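Local coordinates for putative large adhesion protein (Lap) involved in biofilm formation (PDB 6M8M) that binds glucose through a calcium ion in the PA14 domain of an RTX adhesin, probably helping the bacterium attach to sugars during biofilm formation, at residues Ser82-Leu87 against Gly183-Leu188; Lys117-Leu122 against Ser174-Tyr179; Arg132-Asp137 against Gln187-Leu192. All blocks are in the same frame, centred on the assembly; numbering follows the deposited sequence.

Interaction 1: residues Ser82-Leu87 against Gly183-Leu188. With CA (calcium ion), chain E; BGC (beta-D-glucopyranose), chain B.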
loop_
_atom_site.group_PDB
_atom_site.type_symbol
_atom_site.label_atom_id
_atom_site.label_comp_id
_atom_site.label_asym_id
_atom_site.label_seq_id
_atom_site.Cartn_x
_atom_site.Cartn_y
_atom_site.Cartn_z
ATOM N N SER A 82 -10.020 -6.747 6.553
ATOM C CA SER A 82 -9.661 -7.968 5.856
ATOM C C SER A 82 -10.773 -8.463 4.961
ATOM O O SER A 82 -11.956 -8.330 5.292
ATOM C CB SER A 82 -9.381 -9.063 6.897
ATOM O OG SER A 82 -8.874 -10.238 6.290
ATOM N N VAL A 83 -10.409 -9.007 3.805
ATOM C CA VAL A 83 -11.329 -9.757 2.962
ATOM C C VAL A 83 -10.773 -11.163 2.816
ATOM O O VAL A 83 -9.577 -11.389 3.004
ATOM C CB VAL A 83 -11.548 -9.119 1.575
ATOM C CG1 VAL A 83 -12.175 -7.730 1.728
ATOM C CG2 VAL A 83 -10.244 -9.065 0.771
ATOM N N SER A 84 -11.646 -12.101 2.490
ATOM C CA SER A 84 -11.253 -13.484 2.230
ATOM C C SER A 84 -11.634 -13.841 0.805
ATOM O O SER A 84 -12.378 -13.133 0.143
ATOM C CB SER A 84 -11.930 -14.446 3.212
ATOM O OG SER A 84 -11.467 -14.237 4.533
ATOM N N GLY A 85 -11.093 -14.952 0.317
ATOM C CA GLY A 85 -11.384 -15.375 -1.033
ATOM C C GLY A 85 -10.593 -14.669 -2.103
ATOM O O GLY A 85 -11.061 -14.588 -3.250
ATOM N N ASP A 86 -9.413 -14.142 -1.748
ATOM C CA ASP A 86 -8.467 -13.471 -2.625
ATOM C C ASP A 86 -8.817 -12.005 -2.843
ATOM O O ASP A 86 -9.944 -11.675 -3.240
ATOM C CB ASP A 86 -8.355 -14.106 -4.018
ATOM C CG ASP A 86 -8.082 -15.599 -4.001
ATOM O OD1 ASP A 86 -7.511 -16.135 -3.026
ATOM O OD2 ASP A 86 -8.420 -16.251 -5.011
ATOM N N LEU A 87 -7.843 -11.113 -2.653
ATOM C CA LEU A 87 -8.054 -9.719 -3.020
ATOM C C LEU A 87 -8.440 -9.588 -4.484
ATOM O O LEU A 87 -9.215 -8.695 -4.844
ATOM C CB LEU A 87 -6.798 -8.910 -2.720
ATOM C CG LEU A 87 -6.853 -7.437 -3.091
ATOM C CD1 LEU A 87 -8.072 -6.753 -2.485
ATOM C CD2 LEU A 87 -5.587 -6.737 -2.619
ATOM N N GLY A 183 -2.953 -14.452 -2.222
ATOM C CA GLY A 183 -4.166 -15.244 -2.217
ATOM C C GLY A 183 -4.665 -15.409 -0.797
ATOM O O GLY A 183 -3.951 -15.180 0.177
ATOM N N GLY A 184 -5.904 -15.829 -0.681
ATOM C CA GLY A 184 -6.502 -16.119 0.624
ATOM C C GLY A 184 -7.130 -14.873 1.234
ATOM O O GLY A 184 -7.989 -14.240 0.618
ATOM N N ALA A 185 -6.710 -14.528 2.436
ATOM C CA ALA A 185 -7.150 -13.295 3.077
ATOM C C ALA A 185 -6.240 -12.149 2.647
ATOM O O ALA A 185 -5.108 -12.360 2.207
ATOM C CB ALA A 185 -7.154 -13.445 4.595
ATOM N N ALA A 186 -6.736 -10.925 2.797
ATOM C CA ALA A 186 -5.965 -9.753 2.403
ATOM C C ALA A 186 -6.345 -8.601 3.317
ATOM O O ALA A 186 -7.537 -8.311 3.498
ATOM C CB ALA A 186 -6.254 -9.373 0.949
ATOM N N GLN A 187 -5.333 -7.919 3.851
ATOM C CA GLN A 187 -5.545 -6.790 4.744
ATOM C C GLN A 187 -4.367 -5.845 4.623
ATOM O O GLN A 187 -3.230 -6.302 4.472
ATOM C CB GLN A 187 -5.683 -7.260 6.198
ATOM C CG GLN A 187 -5.938 -6.118 7.174
ATOM C CD GLN A 187 -6.273 -6.593 8.567
ATOM O OE1 GLN A 187 -6.064 -7.761 8.904
ATOM N NE2 GLN A 187 -6.787 -5.691 9.392
ATOM N N LEU A 188 -4.632 -4.546 4.716
ATOM C CA LEU A 188 -3.566 -3.550 4.775
ATOM C C LEU A 188 -4.044 -2.391 5.641
ATOM O O LEU A 188 -4.949 -1.650 5.245
ATOM C CB LEU A 188 -3.170 -3.042 3.397
ATOM C CG LEU A 188 -2.097 -1.953 3.379
ATOM C CD1 LEU A 188 -0.775 -2.461 3.933
ATOM C CD2 LEU A 188 -1.919 -1.419 1.966
HETATM CA CA CA E . -3.139 -13.378 1.540
HETATM C C2 BGC B . -3.194 -16.017 3.676
HETATM C C3 BGC B . -3.449 -16.576 5.037
HETATM C C4 BGC B . -2.488 -17.697 5.348
HETATM C C5 BGC B . -1.053 -17.221 5.172
HETATM C C6 BGC B . -0.025 -18.280 5.417
HETATM C C1 BGC B . -1.746 -15.577 3.555
HETATM O O1 BGC B . -1.495 -15.123 2.298
HETATM O O2 BGC B . -4.000 -14.869 3.370
HETATM O O3 BGC B . -4.812 -17.044 5.135
HETATM O O4 BGC B . -2.635 -18.095 6.710
HETATM O O5 BGC B . -0.860 -16.724 3.809
HETATM O O6 BGC B . -0.210 -19.388 4.574
HETATM O O HOH W 1 -6.864 -10.946 7.861
#
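Asp86 reaches across to the backbone of Gly184. Its CG stands anti to its own carbonyl carbon (chi1 -52°), which brings OD1 2.9 Å from Gly184 N. The bond is almost straight and uses the anti lone pair of OD1. The return bond runs from Asp86 N to Gly184 O, also on a lone pair and in the carbonyl plane. Asp86 therefore grips one glycine at both its N-H and its C=O.

Next to this grip, Val83 and Ala186 form an antiparallel hydrogen-bonded pair, with Val83 N 3.0 Å from Ala186 O. The Ala186 methyl meets two apolar groups. Leu87 CB lies 3.7 Å from Ala186 CB, and Val83 CG2 touches the same methyl.

In this PA14 fold, strand 79-83 pairs with strand 186-194 at an edge of the five-stranded sheet, and the loop just before strand 186-194 lines the calcium-dependent glucose site. Gly183 O and Ala185 O bind the calcium ion, and Asp136, Asp137 and Asp181 complete its protein ligands. Ala185 N donates to glucose O2 at 2.9 Å.

At the far end, Ser82 CB faces Gln187 OE1 at 4.1 Å. A water bonded to Ser82 OG makes a weak bond to Gln187 OE1.

Interaction 2: residues Lys117-Leu122 against Ser174-Tyr179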
loop_
_atom_site.group_PDB
_atom_site.type_symbol
_atom_site.label_atom_id
_atom_site.label_comp_id
_atom_site.label_asym_id
_atom_site.label_seq_id
_atom_site.Cartn_x
_atom_site.Cartn_y
_atom_site.Cartn_z
ATOM N N LYS A 117 -0.217 -0.231 -5.169
ATOM C CA LYS A 117 0.817 0.773 -4.980
ATOM C C LYS A 117 0.161 2.080 -4.595
ATOM O O LYS A 117 -0.859 2.464 -5.173
ATOM C CB LYS A 117 1.619 0.930 -6.255
ATOM C CG LYS A 117 2.682 1.993 -6.191
ATOM C CD LYS A 117 3.539 1.925 -7.446
ATOM C CE LYS A 117 4.510 3.073 -7.541
ATOM N NZ LYS A 117 5.315 2.933 -8.792
ATOM N N LEU A 118 0.734 2.744 -3.614
ATOM C CA LEU A 118 0.262 4.040 -3.148
ATOM C C LEU A 118 1.426 5.006 -3.164
ATOM O O LEU A 118 2.496 4.690 -2.644
ATOM C CB LEU A 118 -0.292 3.920 -1.724
ATOM C CG LEU A 118 -1.591 3.118 -1.606
ATOM C CD1 LEU A 118 -1.751 2.531 -0.218
ATOM C CD2 LEU A 118 -2.786 4.004 -1.927
ATOM N N THR A 119 1.219 6.190 -3.728
ATOM C CA THR A 119 2.281 7.180 -3.808
ATOM C C THR A 119 1.755 8.570 -3.469
ATOM O O THR A 119 0.585 8.894 -3.675
ATOM C CB THR A 119 2.954 7.231 -5.180
ATOM O OG1 THR A 119 1.959 7.414 -6.182
ATOM C CG2 THR A 119 3.722 5.968 -5.464
ATOM N N GLY A 120 2.655 9.390 -2.952
ATOM C CA GLY A 120 2.323 10.765 -2.675
ATOM C C GLY A 120 3.493 11.445 -2.015
ATOM O O GLY A 120 4.615 10.940 -2.029
ATOM N N ASN A 121 3.213 12.600 -1.445
ATOM C CA ASN A 121 4.179 13.381 -0.687
ATOM C C ASN A 121 3.652 13.567 0.720
ATOM O O ASN A 121 2.463 13.798 0.923
ATOM C CB ASN A 121 4.406 14.715 -1.365
ATOM C CG ASN A 121 5.090 14.557 -2.705
ATOM O OD1 ASN A 121 6.094 13.863 -2.822
ATOM N ND2 ASN A 121 4.530 15.181 -3.729
ATOM N N LEU A 122 4.547 13.450 1.692
ATOM C CA LEU A 122 4.172 13.584 3.091
ATOM C C LEU A 122 3.985 15.055 3.437
ATOM O O LEU A 122 4.901 15.869 3.269
ATOM C CB LEU A 122 5.256 13.011 3.997
ATOM C CG LEU A 122 5.463 11.497 3.891
ATOM C CD1 LEU A 122 6.671 11.042 4.687
ATOM C CD2 LEU A 122 4.218 10.757 4.353
ATOM N N SER A 174 8.795 12.292 -0.641
ATOM C CA SER A 174 8.043 11.270 -1.338
ATOM C C SER A 174 7.801 10.073 -0.434
ATOM O O SER A 174 8.633 9.719 0.407
ATOM C CB SER A 174 8.821 10.817 -2.566
ATOM O OG SER A 174 10.012 10.144 -2.170
ATOM N N VAL A 175 6.642 9.459 -0.596
ATOM C CA VAL A 175 6.320 8.185 0.027
ATOM C C VAL A 175 5.804 7.247 -1.052
ATOM O O VAL A 175 5.010 7.646 -1.911
ATOM C CB VAL A 175 5.332 8.356 1.202
ATOM C CG1 VAL A 175 4.010 9.002 0.772
ATOM C CG2 VAL A 175 5.094 7.018 1.887
ATOM N N GLU A 176 6.316 6.021 -1.043
ATOM C CA GLU A 176 5.915 4.987 -1.988
ATOM C C GLU A 176 5.677 3.712 -1.213
ATOM O O GLU A 176 6.559 3.259 -0.474
ATOM C CB GLU A 176 6.967 4.751 -3.062
ATOM C CG GLU A 176 6.601 3.603 -3.993
ATOM C CD GLU A 176 7.484 3.506 -5.219
ATOM O OE1 GLU A 176 7.869 4.561 -5.766
ATOM O OE2 GLU A 176 7.782 2.365 -5.642
ATOM N N ILE A 177 4.489 3.148 -1.370
ATOM C CA ILE A 177 4.083 1.919 -0.703
ATOM C C ILE A 177 3.745 0.903 -1.769
ATOM O O ILE A 177 2.972 1.208 -2.688
ATOM C CB ILE A 177 2.852 2.166 0.184
ATOM C CG1 ILE A 177 3.177 3.208 1.254
ATOM C CG2 ILE A 177 2.341 0.870 0.794
ATOM C CD1 ILE A 177 1.977 3.926 1.775
ATOM N N VAL A 178 4.292 -0.299 -1.643
ATOM C CA VAL A 178 3.820 -1.427 -2.438
ATOM C C VAL A 178 3.344 -2.501 -1.469
ATOM O O VAL A 178 3.899 -2.661 -0.374
ATOM C CB VAL A 178 4.859 -1.971 -3.436
ATOM C CG1 VAL A 178 5.287 -0.884 -4.417
ATOM C CG2 VAL A 178 6.038 -2.570 -2.722
ATOM N N TYR A 179 2.320 -3.233 -1.875
ATOM C CA TYR A 179 1.628 -4.210 -1.041
ATOM C C TYR A 179 1.123 -5.297 -1.975
ATOM O O TYR A 179 0.768 -5.009 -3.127
ATOM C CB TYR A 179 0.443 -3.549 -0.262
ATOM C CG TYR A 179 -0.613 -4.545 0.114
ATOM C CD1 TYR A 179 -0.498 -5.329 1.249
ATOM C CD2 TYR A 179 -1.689 -4.770 -0.726
ATOM C CE1 TYR A 179 -1.440 -6.298 1.552
ATOM C CE2 TYR A 179 -2.627 -5.733 -0.444
ATOM C CZ TYR A 179 -2.493 -6.505 0.686
ATOM O OH TYR A 179 -3.427 -7.474 0.902
HETATM O O HOH W 2 6.798 0.618 -7.567
#
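Lys117 runs past Ile177 O and on toward Glu176. Its CG is anti to the backbone N (chi1 177°), and the rest of the chain is fully extended. CB and CG pass over the backbone carbonyl of Ile177, with Lys117 CG 3.6 Å from Ile177 O. CG also approaches a methyl of Val178. CE then reaches the Glu176 carboxylate, with Lys117 CE 3.8 Å from Glu176 CD. The two side chains cross at a slant. Lys117 NZ stops 4.0 Å from Glu176 OE2, too far for a salt bridge. A water bridges the two, accepting from Lys117 NZ and donating to Glu176 OE2. The direct salt bridge of Glu176 is to Lys61.

On the same face, Thr119 CG2 runs alongside the Glu176 stem. The other face is apolar. Leu118 CB packs on Ile177 CB at 4.1 Å, and Leu122 crosses Val175 at about a right angle. Val175 CG1 sits over the backbone of Gly120, 3.5 Å from Gly120 O. Four backbone bonds join the antiparallel strands at the pairs Leu118-Ile177 and Gly120-Val175.

Strand 113-122 is flanked on its other side by strand 38-45. Helix 57-66 lies over Lys117 and Val178. On the opposite face, Ile177 packs against Ile190 of strand 186-194, a contact between the two facing sheets of the PA14 beta-sandwich.

Interaction 3: residues Arg132-Asp137 against Gln187-Leu192; sequences RVRADD and QLRIEL. With CA (calcium ion), chain E; BGC (beta-D-glucopyranose), chain B.
Arg132 and Glu191 lie side by side and point the same way. The arginine chain bends at chi3 (70°), which turns NE and NH2 toward the carboxylate. The grip is side-on, with one nitrogen to each oxygen. Arg132 NE is 2.9 Å from Glu191 OE2, and Arg132 NH2 is 3.2 Å from Glu191 OE1. The carboxylate meets the guanidinium at its edge, and the two planes are 27° apart.

The arginines on this face are partly exposed and more loosely held further along. Arg134 and Arg189 run alongside each other without their charged atoms touching. Arg189 is paired with Asp79, and Arg134 bonds to Thr159. Gln187 NE2 lies above one face of the Arg189 guanidinium, displaced toward its rim.

The other face is buried and apolar. Leu188 CD1 touches both Val133 CG1, at 3.9 Å, and Ala135 CB, at 4.1 Å. Val133 CG2 also nears Ile190 CG1. Six backbone bonds hold the antiparallel strands together, and the last two join Asp136 and Gln187.

Beyond that pair the chain turns into the sugar site. Asp136 OD1 binds the calcium ion at 2.3 Å, and Asp137 OD2 binds it too. Asp136 OD2 lies 2.6 Å from glucose O2, and Asp137 OD1 reaches O1. The peptide bond between the two aspartates is cis, and such a DD cis-peptide is a hallmark of the calcium-dependent sugar site in PA14 lectin domains.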
loop_
_atom_site.group_PDB
_atom_site.type_symbol
_atom_site.label_atom_id
_atom_site.label_comp_id
_atom_site.label_asym_id
_atom_site.label_seq_id
_atom_site.Cartn_x
_atom_site.Cartn_y
_atom_site.Cartn_z
ATOM N N ARG A 132 3.600 1.940 11.460
ATOM C CA ARG A 132 3.263 0.604 11.942
ATOM C C ARG A 132 2.241 0.041 10.968
ATOM O O ARG A 132 1.299 0.738 10.591
ATOM C CB ARG A 132 2.738 0.617 13.374
ATOM C CG ARG A 132 2.448 -0.781 13.895
ATOM C CD ARG A 132 2.170 -0.763 15.380
ATOM N NE ARG A 132 0.904 -0.127 15.662
ATOM C CZ ARG A 132 0.378 -0.008 16.877
ATOM N NH1 ARG A 132 1.031 -0.487 17.930
ATOM N NH2 ARG A 132 -0.794 0.584 17.032
ATOM N N VAL A 133 2.434 -1.206 10.549
ATOM C CA VAL A 133 1.653 -1.787 9.459
ATOM C C VAL A 133 1.114 -3.139 9.886
ATOM O O VAL A 133 1.874 -3.978 10.375
ATOM C CB VAL A 133 2.495 -1.949 8.176
ATOM C CG1 VAL A 133 1.648 -2.542 7.049
ATOM C CG2 VAL A 133 3.123 -0.617 7.760
ATOM N N ARG A 134 -0.175 -3.356 9.677
ATOM C CA ARG A 134 -0.769 -4.676 9.791
ATOM C C ARG A 134 -1.158 -5.105 8.378
ATOM O O ARG A 134 -1.911 -4.393 7.696
ATOM C CB ARG A 134 -1.994 -4.678 10.695
ATOM C CG ARG A 134 -2.600 -6.080 10.835
ATOM C CD ARG A 134 -3.653 -6.114 11.923
ATOM N NE ARG A 134 -4.220 -7.443 12.128
ATOM C CZ ARG A 134 -3.652 -8.396 12.847
ATOM N NH1 ARG A 134 -2.487 -8.207 13.431
ATOM N NH2 ARG A 134 -4.270 -9.563 12.971
ATOM N N ALA A 135 -0.638 -6.237 7.917
ATOM C CA ALA A 135 -0.888 -6.643 6.544
ATOM C C ALA A 135 -0.883 -8.156 6.392
ATOM O O ALA A 135 -0.235 -8.887 7.153
ATOM C CB ALA A 135 0.175 -6.040 5.602
ATOM N N ASP A 136 -1.602 -8.595 5.359
ATOM C CA ASP A 136 -1.545 -9.937 4.766
ATOM C C ASP A 136 -1.693 -9.613 3.285
ATOM O O ASP A 136 -2.758 -9.137 2.895
ATOM C CB ASP A 136 -2.712 -10.775 5.286
ATOM C CG ASP A 136 -2.898 -12.082 4.541
ATOM O OD1 ASP A 136 -2.393 -12.223 3.412
ATOM O OD2 ASP A 136 -3.606 -12.958 5.099
ATOM N N ASP A 137 -0.664 -9.766 2.447
ATOM C CA ASP A 137 0.610 -10.407 2.697
ATOM C C ASP A 137 1.705 -9.392 2.982
ATOM O O ASP A 137 1.783 -8.894 4.105
ATOM C CB ASP A 137 0.945 -11.316 1.506
ATOM C CG ASP A 137 0.119 -12.582 1.534
ATOM O OD1 ASP A 137 0.481 -13.497 2.315
ATOM O OD2 ASP A 137 -0.934 -12.633 0.839
ATOM N N GLN A 187 -5.333 -7.919 3.851
ATOM C CA GLN A 187 -5.545 -6.790 4.744
ATOM C C GLN A 187 -4.367 -5.845 4.623
ATOM O O GLN A 187 -3.230 -6.302 4.472
ATOM C CB GLN A 187 -5.683 -7.260 6.198
ATOM C CG GLN A 187 -5.938 -6.118 7.174
ATOM C CD GLN A 187 -6.273 -6.593 8.567
ATOM O OE1 GLN A 187 -6.064 -7.761 8.904
ATOM N NE2 GLN A 187 -6.787 -5.691 9.392
ATOM N N LEU A 188 -4.632 -4.546 4.716
ATOM C CA LEU A 188 -3.566 -3.550 4.775
ATOM C C LEU A 188 -4.044 -2.391 5.641
ATOM O O LEU A 188 -4.949 -1.650 5.245
ATOM C CB LEU A 188 -3.170 -3.042 3.397
ATOM C CG LEU A 188 -2.097 -1.953 3.379
ATOM C CD1 LEU A 188 -0.775 -2.461 3.933
ATOM C CD2 LEU A 188 -1.919 -1.419 1.966
ATOM N N ARG A 189 -3.408 -2.194 6.791
ATOM C CA ARG A 189 -3.694 -1.060 7.662
ATOM C C ARG A 189 -2.372 -0.394 8.006
ATOM O O ARG A 189 -1.492 -1.023 8.604
ATOM C CB ARG A 189 -4.400 -1.514 8.941
ATOM C CG ARG A 189 -4.760 -0.359 9.858
ATOM C CD ARG A 189 -5.307 -0.839 11.187
ATOM N NE ARG A 189 -6.535 -1.606 11.016
ATOM C CZ ARG A 189 -6.858 -2.682 11.723
ATOM N NH1 ARG A 189 -6.032 -3.160 12.650
ATOM N NH2 ARG A 189 -7.999 -3.309 11.483
ATOM N N ILE A 190 -2.223 0.869 7.627
ATOM C CA ILE A 190 -1.006 1.626 7.866
ATOM C C ILE A 190 -1.311 2.738 8.857
ATOM O O ILE A 190 -2.258 3.513 8.663
ATOM C CB ILE A 190 -0.432 2.199 6.558
ATOM C CG1 ILE A 190 -0.169 1.063 5.575
ATOM C CG2 ILE A 190 0.827 3.002 6.831
ATOM C CD1 ILE A 190 0.392 1.485 4.243
ATOM N N GLU A 191 -0.498 2.812 9.906
ATOM C CA GLU A 191 -0.528 3.890 10.875
ATOM C C GLU A 191 0.781 4.661 10.824
ATOM O O GLU A 191 1.836 4.106 10.520
ATOM C CB GLU A 191 -0.696 3.349 12.293
ATOM C CG GLU A 191 -1.981 2.621 12.581
ATOM C CD GLU A 191 -1.858 1.734 13.798
ATOM O OE1 GLU A 191 -2.528 2.027 14.815
ATOM O OE2 GLU A 191 -1.066 0.774 13.750
ATOM N N LEU A 192 0.714 5.940 11.166
ATOM C CA LEU A 192 1.876 6.822 11.226
ATOM C C LEU A 192 1.832 7.584 12.538
ATOM O O LEU A 192 0.761 8.018 12.972
ATOM C CB LEU A 192 1.821 7.795 10.051
ATOM C CG LEU A 192 2.956 8.814 9.972
ATOM C CD1 LEU A 192 4.291 8.163 9.739
ATOM C CD2 LEU A 192 2.689 9.810 8.840
HETATM CA CA CA E . -3.139 -13.378 1.540
HETATM C C2 BGC B . -3.194 -16.017 3.676
HETATM C C3 BGC B . -3.449 -16.576 5.037
HETATM C C4 BGC B . -2.488 -17.697 5.348
HETATM C C5 BGC B . -1.053 -17.221 5.172
HETATM C C6 BGC B . -0.025 -18.280 5.417
HETATM C C1 BGC B . -1.746 -15.577 3.555
HETATM O O1 BGC B . -1.495 -15.123 2.298
HETATM O O2 BGC B . -4.000 -14.869 3.370
HETATM O O3 BGC B . -4.812 -17.044 5.135
HETATM O O4 BGC B . -2.635 -18.095 6.710
HETATM O O5 BGC B . -0.860 -16.724 3.809
HETATM O O6 BGC B . -0.210 -19.388 4.574
#

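Interactions 1 and 3 share strand 186-194. Strands 79-83 and 128-136 both pair with it in one sheet, and the two centres are about 13 Å apart. Interaction 2 belongs to the other sheet. Its centre is about 21 Å from interaction 1 and 13 Å from interaction 3. Along the chain, 82-87 comes first, then 117-122, 132-137, 174-179 and finally 183-192. Tyr179 of interaction 2 links the two sheets. Its ring packs on Leu87 and Leu188, its hydroxyl touches Ala186 CB, and that hydroxyl probably hydrogen-bonds to Asp136 O. Interactions 1 and 3 thus deliver residues distant in sequence to one calcium ion and one glucose, on a two-sheet framework.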